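DNA polymerase sliding clamp 2 (Sulfolobus tokodaii, PDB 3AIZ) serves as a subunit of the ring that encircles DNA and tethers DNA polymerase and other DNA-processing proteins to it during replication. Local coordinates at residues Met47-Ile52 with Leu125-Val130; Met228-Pro233 with Phe242-Arg247. All blocks are in the same frame, centred on the assembly; numbering follows the deposited sequence.

Contact 1: residues Met47-Ile52 with Leu125-Val130; sequences MVIFKI and LTEPKV
M47, I49 and K51 meet L125, T126 and E127 in a partly buried side-chain contact where the loop joining the N- and C-terminal halves of the chain lies over strand 46-53. The backbones do not pair: the CA atoms of I49 and L125 are 8.5 Å apart. The three strand residues project from the same face, as expected for every second residue of a strand.

I49 supplies the apolar centre. Its CG1 stands anti to the carbonyl carbon (chi1 -64°), and the extended branch carries CD1 to L125 CD1, 3.5 Å away. The same methyl meets the E127 side chain at CG, also at 3.5 Å, and so touches two loop residues at once. At one end of the row the thioether of M47 turns its CE toward the T126 carbonyl oxygen, 3.7 Å off, a van der Waals approach.

At the other end, K51 closes a salt bridge with E127, NZ to OE2 3.1 Å, reaching the oxygen nearly along its C-O axis. The lysine chain bends at chi3 (60°) and meets the glutamate at about a right angle. A water accepts from K51 NZ at 3.1 Å and donates to E127 OE1, adding a solvent-mediated path between the two charged groups. L125 and T126 also rest on R38 of strand 34-40.

Across these two segments the connector is held not by strand pairing but by apolar contacts centred on I49 and by one ion pair; being partly exposed and hydrated, that pair is probably weakened by solvent screening.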
ATOM      1  N   MET A  47      16.486 -37.871  -0.218  1.00 34.90           N
ATOM      2  CA  MET A  47      15.251 -38.438   0.305  1.00 36.64           C
ATOM      3  C   MET A  47      14.624 -37.504   1.329  1.00 37.35           C
ATOM      4  O   MET A  47      15.198 -37.256   2.388  1.00 37.50           O
ATOM      5  CB  MET A  47      15.502 -39.804   0.944  1.00 36.19           C
ATOM      6  CG  MET A  47      14.290 -40.366   1.673  1.00 38.45           C
ATOM      7  SD  MET A  47      14.560 -42.026   2.316  1.00 40.26           S
ATOM      8  CE  MET A  47      14.865 -42.921   0.795  1.00 44.58           C
ATOM      9  N   VAL A  48      13.444 -36.985   1.010  1.00 37.73           N
ATOM     10  CA  VAL A  48      12.741 -36.098   1.925  1.00 38.10           C
ATOM     11  C   VAL A  48      11.743 -36.879   2.772  1.00 41.22           C
ATOM     12  O   VAL A  48      10.907 -37.614   2.246  1.00 42.06           O
ATOM     13  CB  VAL A  48      12.010 -34.971   1.179  1.00 38.78           C
ATOM     14  CG1 VAL A  48      11.365 -34.018   2.169  1.00 36.98           C
ATOM     15  CG2 VAL A  48      12.976 -34.223   0.276  1.00 41.00           C
ATOM     16  N   ILE A  49      11.842 -36.719   4.088  1.00 38.83           N
ATOM     17  CA  ILE A  49      10.943 -37.402   5.007  1.00 36.69           C
ATOM     18  C   ILE A  49      10.222 -36.421   5.922  1.00 38.36           C
ATOM     19  O   ILE A  49      10.840 -35.560   6.546  1.00 39.26           O
ATOM     20  CB  ILE A  49      11.689 -38.429   5.881  1.00 35.47           C
ATOM     21  CG1 ILE A  49      12.265 -39.551   5.018  1.00 36.93           C
ATOM     22  CG2 ILE A  49      10.760 -39.009   6.932  1.00 38.10           C
ATOM     23  CD1 ILE A  49      13.026 -40.587   5.810  1.00 35.74           C
ATOM     24  N   PHE A  50       8.904 -36.560   5.986  1.00 40.55           N
ATOM     25  CA  PHE A  50       8.087 -35.818   6.931  1.00 36.53           C
ATOM     26  C   PHE A  50       7.521 -36.818   7.926  1.00 37.87           C
ATOM     27  O   PHE A  50       6.872 -37.782   7.529  1.00 43.26           O
ATOM     28  CB  PHE A  50       6.960 -35.095   6.191  1.00 38.02           C
ATOM     29  CG  PHE A  50       5.804 -34.713   7.064  1.00 39.28           C
ATOM     30  CD1 PHE A  50       5.920 -33.686   7.984  1.00 39.62           C
ATOM     31  CD2 PHE A  50       4.593 -35.375   6.957  1.00 40.51           C
ATOM     32  CE1 PHE A  50       4.853 -33.334   8.785  1.00 39.44           C
ATOM     33  CE2 PHE A  50       3.524 -35.027   7.756  1.00 38.92           C
ATOM     34  CZ  PHE A  50       3.655 -34.005   8.671  1.00 37.96           C
ATOM     35  N   LYS A  51       7.777 -36.607   9.213  1.00 35.72           N
ATOM     36  CA  LYS A  51       7.363 -37.582  10.221  1.00 35.50           C
ATOM     37  C   LYS A  51       6.881 -36.965  11.532  1.00 34.24           C
ATOM     38  O   LYS A  51       7.542 -36.104  12.110  1.00 36.63           O
ATOM     39  CB  LYS A  51       8.493 -38.582  10.490  1.00 34.73           C
ATOM     40  CG  LYS A  51       8.215 -39.540  11.640  1.00 37.47           C
ATOM     41  CD  LYS A  51       9.168 -40.725  11.623  1.00 41.78           C
ATOM     42  CE  LYS A  51      10.614 -40.280  11.751  1.00 51.32           C
ATOM     43  NZ  LYS A  51      11.565 -41.422  11.611  1.00 54.50           N
ATOM     44  N   ILE A  52       5.722 -37.422  11.996  1.00 36.37           N
ATOM     45  CA  ILE A  52       5.191 -37.022  13.293  1.00 37.04           C
ATOM     46  C   ILE A  52       4.984 -38.243  14.186  1.00 40.13           C
ATOM     47  O   ILE A  52       4.022 -38.991  14.007  1.00 40.17           O
ATOM     48  CB  ILE A  52       3.849 -36.283  13.159  1.00 33.32           C
ATOM     49  CG1 ILE A  52       3.981 -35.094  12.208  1.00 35.29           C
ATOM     50  CG2 ILE A  52       3.357 -35.826  14.522  1.00 32.30           C
ATOM     51  CD1 ILE A  52       2.728 -34.252  12.109  1.00 32.41           C
ATOM     52  N   LEU A 125       8.677 -46.781   5.179  1.00 62.27           N
ATOM     53  CA  LEU A 125       9.751 -45.814   5.379  1.00 61.10           C
ATOM     54  C   LEU A 125      11.109 -46.511   5.393  1.00 62.34           C
ATOM     55  O   LEU A 125      11.466 -47.174   6.368  1.00 58.88           O
ATOM     56  CB  LEU A 125       9.533 -45.053   6.689  1.00 57.68           C
ATOM     57  CG  LEU A 125      10.449 -43.861   6.966  1.00 51.41           C
ATOM     58  CD1 LEU A 125      10.410 -42.890   5.801  1.00 49.82           C
ATOM     59  CD2 LEU A 125      10.049 -43.167   8.261  1.00 47.20           C
ATOM     60  N   THR A 126      11.863 -46.354   4.310  1.00 58.63           N
ATOM     61  CA  THR A 126      13.146 -47.034   4.172  1.00 58.27           C
ATOM     62  C   THR A 126      14.327 -46.073   4.287  1.00 54.47           C
ATOM     63  O   THR A 126      14.948 -45.716   3.286  1.00 49.01           O
ATOM     64  CB  THR A 126      13.240 -47.784   2.829  1.00 58.69           C
ATOM     65  OG1 THR A 126      12.019 -48.493   2.588  1.00 63.94           O
ATOM     66  CG2 THR A 126      14.405 -48.765   2.842  1.00 49.43           C
ATOM     67  N   GLU A 127      14.633 -45.657   5.513  1.00 51.63           N
ATOM     68  CA  GLU A 127      15.791 -44.805   5.765  1.00 48.35           C
ATOM     69  C   GLU A 127      17.078 -45.613   5.633  1.00 44.71           C
ATOM     70  O   GLU A 127      17.115 -46.788   5.993  1.00 50.27           O
ATOM     71  CB  GLU A 127      15.718 -44.189   7.165  1.00 46.87           C
ATOM     72  CG  GLU A 127      14.479 -43.351   7.437  1.00 48.25           C
ATOM     73  CD  GLU A 127      14.538 -42.648   8.784  1.00 51.96           C
ATOM     74  OE1 GLU A 127      15.640 -42.208   9.178  1.00 44.62           O
ATOM     75  OE2 GLU A 127      13.485 -42.531   9.448  1.00 54.51           O
ATOM     76  N   PRO A 128      18.140 -44.983   5.110  1.00 45.10           N
ATOM     77  CA  PRO A 128      19.449 -45.639   5.027  1.00 45.23           C
ATOM     78  C   PRO A 128      19.915 -46.111   6.400  1.00 46.73           C
ATOM     79  O   PRO A 128      19.789 -45.375   7.379  1.00 43.49           O
ATOM     80  CB  PRO A 128      20.364 -44.522   4.514  1.00 41.26           C
ATOM     81  CG  PRO A 128      19.459 -43.607   3.771  1.00 41.20           C
ATOM     82  CD  PRO A 128      18.156 -43.635   4.516  1.00 45.63           C
ATOM     83  N   LYS A 129      20.441 -47.330   6.467  1.00 48.65           N
ATOM     84  CA  LYS A 129      20.922 -47.882   7.729  1.00 50.03           C
ATOM     85  C   LYS A 129      22.444 -47.866   7.785  1.00 51.22           C
ATOM     86  O   LYS A 129      23.106 -48.747   7.238  1.00 54.67           O
ATOM     87  CB  LYS A 129      20.399 -49.306   7.934  1.00 53.60           C
ATOM     88  CG  LYS A 129      18.890 -49.395   8.120  1.00 61.39           C
ATOM     89  CD  LYS A 129      18.450 -50.823   8.399  1.00 70.06           C
ATOM     90  CE  LYS A 129      16.949 -50.907   8.622  1.00 73.73           C
ATOM     91  NZ  LYS A 129      16.514 -52.290   8.964  1.00 79.21           N
ATOM     92  N   VAL A 130      22.993 -46.855   8.450  1.00 48.18           N
ATOM     93  CA  VAL A 130      24.437 -46.701   8.551  1.00 46.35           C
ATOM     94  C   VAL A 130      24.834 -46.155   9.914  1.00 45.82           C
ATOM     95  O   VAL A 130      23.985 -45.726  10.696  1.00 46.44           O
ATOM     96  CB  VAL A 130      24.973 -45.745   7.473  1.00 46.14           C
ATOM     97  CG1 VAL A 130      24.743 -46.322   6.084  1.00 46.33           C
ATOM     98  CG2 VAL A 130      24.314 -44.384   7.605  1.00 42.23           C
TER
HETATM   99  O   HOH W   1      14.601 -40.932  11.905  1.00 36.63           O

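Contact 2: residues Met228-Pro233 with Phe242-Arg247; sequences MKIEVP and FWIAPR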
ATOM      1  N   MET A 228      24.411 -38.316   4.371  1.00 31.55           N
ATOM      2  CA  MET A 228      24.272 -37.380   5.481  1.00 29.48           C
ATOM      3  C   MET A 228      22.810 -37.270   5.895  1.00 31.75           C
ATOM      4  O   MET A 228      21.918 -37.229   5.048  1.00 32.50           O
ATOM      5  CB  MET A 228      24.813 -36.001   5.095  1.00 30.37           C
ATOM      6  CG  MET A 228      24.484 -34.902   6.097  1.00 29.04           C
ATOM      7  SD  MET A 228      24.945 -33.248   5.536  1.00 36.23           S
ATOM      8  CE  MET A 228      26.730 -33.322   5.667  1.00 31.34           C
ATOM      9  N   LYS A 229      22.574 -37.219   7.201  1.00 29.30           N
ATOM     10  CA  LYS A 229      21.223 -37.148   7.735  1.00 30.15           C
ATOM     11  C   LYS A 229      20.979 -35.825   8.449  1.00 33.26           C
ATOM     12  O   LYS A 229      21.709 -35.468   9.373  1.00 36.76           O
ATOM     13  CB  LYS A 229      20.984 -38.310   8.702  1.00 35.16           C
ATOM     14  CG  LYS A 229      19.623 -38.304   9.375  1.00 34.39           C
ATOM     15  CD  LYS A 229      19.536 -39.407  10.416  1.00 37.95           C
ATOM     16  CE  LYS A 229      18.164 -39.464  11.065  1.00 41.74           C
ATOM     17  NZ  LYS A 229      18.093 -40.545  12.085  1.00 40.02           N
ATOM     18  N   ILE A 230      19.954 -35.096   8.017  1.00 30.91           N
ATOM     19  CA  ILE A 230      19.564 -33.858   8.683  1.00 32.44           C
ATOM     20  C   ILE A 230      18.202 -34.008   9.360  1.00 33.64           C
ATOM     21  O   ILE A 230      17.220 -34.387   8.721  1.00 32.49           O
ATOM     22  CB  ILE A 230      19.515 -32.658   7.710  1.00 33.72           C
ATOM     23  CG1 ILE A 230      20.915 -32.308   7.203  1.00 30.33           C
ATOM     24  CG2 ILE A 230      18.902 -31.447   8.388  1.00 33.27           C
ATOM     25  CD1 ILE A 230      21.416 -33.216   6.109  1.00 33.15           C
ATOM     26  N   GLU A 231      18.152 -33.714  10.654  1.00 32.30           N
ATOM     27  CA  GLU A 231      16.905 -33.754  11.402  1.00 32.70           C
ATOM     28  C   GLU A 231      16.453 -32.338  11.742  1.00 34.87           C
ATOM     29  O   GLU A 231      17.185 -31.579  12.375  1.00 33.75           O
ATOM     30  CB  GLU A 231      17.069 -34.571  12.685  1.00 38.26           C
ATOM     31  CG  GLU A 231      17.580 -35.987  12.469  1.00 43.85           C
ATOM     32  CD  GLU A 231      17.638 -36.789  13.758  1.00 52.65           C
ATOM     33  OE1 GLU A 231      16.896 -36.450  14.705  1.00 55.30           O
ATOM     34  OE2 GLU A 231      18.424 -37.759  13.822  1.00 51.14           O
ATOM     35  N   VAL A 232      15.243 -31.990  11.317  1.00 35.91           N
ATOM     36  CA  VAL A 232      14.697 -30.661  11.555  1.00 36.72           C
ATOM     37  C   VAL A 232      13.466 -30.746  12.452  1.00 38.47           C
ATOM     38  O   VAL A 232      12.338 -30.806  11.963  1.00 38.67           O
ATOM     39  CB  VAL A 232      14.314 -29.970  10.233  1.00 35.74           C
ATOM     40  CG1 VAL A 232      13.886 -28.536  10.489  1.00 37.37           C
ATOM     41  CG2 VAL A 232      15.477 -30.015   9.255  1.00 31.78           C
ATOM     42  N   PRO A 233      13.684 -30.753  13.773  1.00 38.11           N
ATOM     43  CA  PRO A 233      12.610 -30.874  14.762  1.00 36.90           C
ATOM     44  C   PRO A 233      11.843 -29.570  14.928  1.00 39.29           C
ATOM     45  O   PRO A 233      12.400 -28.495  14.711  1.00 41.84           O
ATOM     46  CB  PRO A 233      13.364 -31.183  16.064  1.00 34.46           C
ATOM     47  CG  PRO A 233      14.781 -31.481  15.660  1.00 43.07           C
ATOM     48  CD  PRO A 233      15.007 -30.705  14.411  1.00 38.39           C
ATOM     49  N   PHE A 242      16.102 -35.403   6.322  1.00 32.61           N
ATOM     50  CA  PHE A 242      16.684 -35.452   4.988  1.00 31.00           C
ATOM     51  C   PHE A 242      17.816 -36.464   4.916  1.00 29.71           C
ATOM     52  O   PHE A 242      18.535 -36.679   5.888  1.00 32.70           O
ATOM     53  CB  PHE A 242      17.195 -34.072   4.573  1.00 31.95           C
ATOM     54  CG  PHE A 242      16.120 -33.031   4.475  1.00 31.29           C
ATOM     55  CD1 PHE A 242      15.836 -32.206   5.549  1.00 29.40           C
ATOM     56  CD2 PHE A 242      15.395 -32.876   3.304  1.00 31.46           C
ATOM     57  CE1 PHE A 242      14.848 -31.246   5.461  1.00 30.53           C
ATOM     58  CE2 PHE A 242      14.406 -31.918   3.210  1.00 33.26           C
ATOM     59  CZ  PHE A 242      14.132 -31.103   4.290  1.00 34.31           C
ATOM     60  N   TRP A 243      17.963 -37.085   3.753  1.00 29.63           N
ATOM     61  CA  TRP A 243      19.085 -37.975   3.493  1.00 32.46           C
ATOM     62  C   TRP A 243      19.741 -37.594   2.175  1.00 32.52           C
ATOM     63  O   TRP A 243      19.097 -37.604   1.126  1.00 31.95           O
ATOM     64  CB  TRP A 243      18.631 -39.436   3.458  1.00 35.15           C
ATOM     65  CG  TRP A 243      18.377 -40.023   4.814  1.00 34.84           C
ATOM     66  CD1 TRP A 243      17.172 -40.163   5.436  1.00 38.36           C
ATOM     67  CD2 TRP A 243      19.357 -40.554   5.714  1.00 36.26           C
ATOM     68  NE1 TRP A 243      17.339 -40.749   6.668  1.00 37.85           N
ATOM     69  CE2 TRP A 243      18.671 -40.998   6.862  1.00 37.83           C
ATOM     70  CE3 TRP A 243      20.747 -40.698   5.661  1.00 36.49           C
ATOM     71  CZ2 TRP A 243      19.328 -41.576   7.947  1.00 37.55           C
ATOM     72  CZ3 TRP A 243      21.397 -41.270   6.739  1.00 34.79           C
ATOM     73  CH2 TRP A 243      20.687 -41.702   7.866  1.00 38.63           C
ATOM     74  N   ILE A 244      21.022 -37.247   2.237  1.00 35.27           N
ATOM     75  CA  ILE A 244      21.762 -36.837   1.050  1.00 33.96           C
ATOM     76  C   ILE A 244      22.769 -37.904   0.644  1.00 32.14           C
ATOM     77  O   ILE A 244      23.604 -38.318   1.447  1.00 32.03           O
ATOM     78  CB  ILE A 244      22.508 -35.502   1.269  1.00 32.45           C
ATOM     79  CG1 ILE A 244      21.523 -34.363   1.544  1.00 32.15           C
ATOM     80  CG2 ILE A 244      23.359 -35.165   0.058  1.00 35.81           C
ATOM     81  CD1 ILE A 244      20.927 -34.384   2.931  1.00 33.00           C
ATOM     82  N   ALA A 245      22.684 -38.352  -0.602  1.00 31.30           N
ATOM     83  CA  ALA A 245      23.648 -39.309  -1.127  1.00 34.38           C
ATOM     84  C   ALA A 245      24.976 -38.607  -1.370  1.00 38.91           C
ATOM     85  O   ALA A 245      25.025 -37.577  -2.045  1.00 40.68           O
ATOM     86  CB  ALA A 245      23.133 -39.936  -2.410  1.00 37.35           C
ATOM     87  N   PRO A 246      26.062 -39.158  -0.813  1.00 37.46           N
ATOM     88  CA  PRO A 246      27.394 -38.573  -0.986  1.00 38.01           C
ATOM     89  C   PRO A 246      27.913 -38.812  -2.395  1.00 40.13           C
ATOM     90  O   PRO A 246      27.448 -39.731  -3.069  1.00 41.64           O
ATOM     91  CB  PRO A 246      28.242 -39.354   0.018  1.00 36.85           C
ATOM     92  CG  PRO A 246      27.569 -40.672   0.116  1.00 34.51           C
ATOM     93  CD  PRO A 246      26.099 -40.378   0.013  1.00 36.33           C
ATOM     94  N   ARG A 247      28.857 -37.988  -2.839  1.00 38.96           N
ATOM     95  CA  ARG A 247      29.511 -38.214  -4.118  1.00 40.27           C
ATOM     96  C   ARG A 247      30.692 -39.149  -3.914  1.00 43.71           C
ATOM     97  O   ARG A 247      31.617 -38.838  -3.165  1.00 44.24           O
ATOM     98  CB  ARG A 247      29.987 -36.897  -4.731  1.00 43.67           C
ATOM     99  CG  ARG A 247      28.870 -35.958  -5.147  1.00 50.28           C
ATOM    100  CD  ARG A 247      29.430 -34.768  -5.909  1.00 57.62           C
ATOM    101  NE  ARG A 247      28.401 -33.792  -6.260  1.00 62.16           N
ATOM    102  CZ  ARG A 247      27.699 -33.820  -7.389  1.00 66.28           C
ATOM    103  NH1 ARG A 247      27.912 -34.777  -8.281  1.00 67.31           N
ATOM    104  NH2 ARG A 247      26.783 -32.889  -7.624  1.00 63.56           N
TER
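F242, in the second arm (strand 239-244) of a beta hairpin, forms an antiparallel hydrogen-bonded pair with I230. Its N donates to I230 O at 2.8 Å, and I230 N returns a bond to F242 O. The phenyl ring, with CG anti to the carbonyl carbon, presents its CE1 edge to V232 CG2 at 4.0 Å.

W243 forms a non-hydrogen-bonded pair with K229, and here the side chains do the work. K229 CB lies 3.5 Å from the centroid of the six-membered ring and 13° off its normal, a CH-pi contact over the face. Because the lysine is extended from a CG anti to the backbone N (chi1 177°), the chain runs out over the benzo edge, CG above CZ2 and CD just past the rim, 3.3 Å from CZ2. Its NZ passes on to a salt bridge with E231 OE2 whose hydrogen bond is weak (NZ to OE2 3.3 Å).

I244 restores the hydrogen-bonded pattern with M228. M228 N donates to I244 O at 3.0 Å, and the reciprocal bond is of the same length. On the face shared with F242, I244 CD1 meets I230 CD1 diagonally at 3.4 Å.

Past I244 pairing with 228-233 stops, and P246 leans on Y200 of strand 196-201. The chemistry thus differs between the two faces: M228, I230, F242 and I244 give one a wholly apolar character, whereas on the W243 face a lysine's hydrocarbon covers one side of the benzo ring of the indole and sends its charge outward to a carboxylate.

Contacts 1 and 2, with centres about 9 Å apart, meet because strand 46-53 of the first neighbours strand 239-244 of the second; M47 N lies 2.9 Å from W243 O, a probable hydrogen bond. W243 belongs to contact 2 and also touches both segments of contact 1: on one face P128 CD packs on its CD2 at 3.5 Å, and its NE1 makes a weak hydrogen bond to E127 OE1, 3.4 Å long. On the other face V48 CG1 meets F242 CE2 at 3.8 Å. The hairpin of the C-terminal half is thereby joined to the N-terminal half, with the connector laid across the seam, consistent with the interdomain loop of PCNA proteins, which borders the partner-binding surface in relatives.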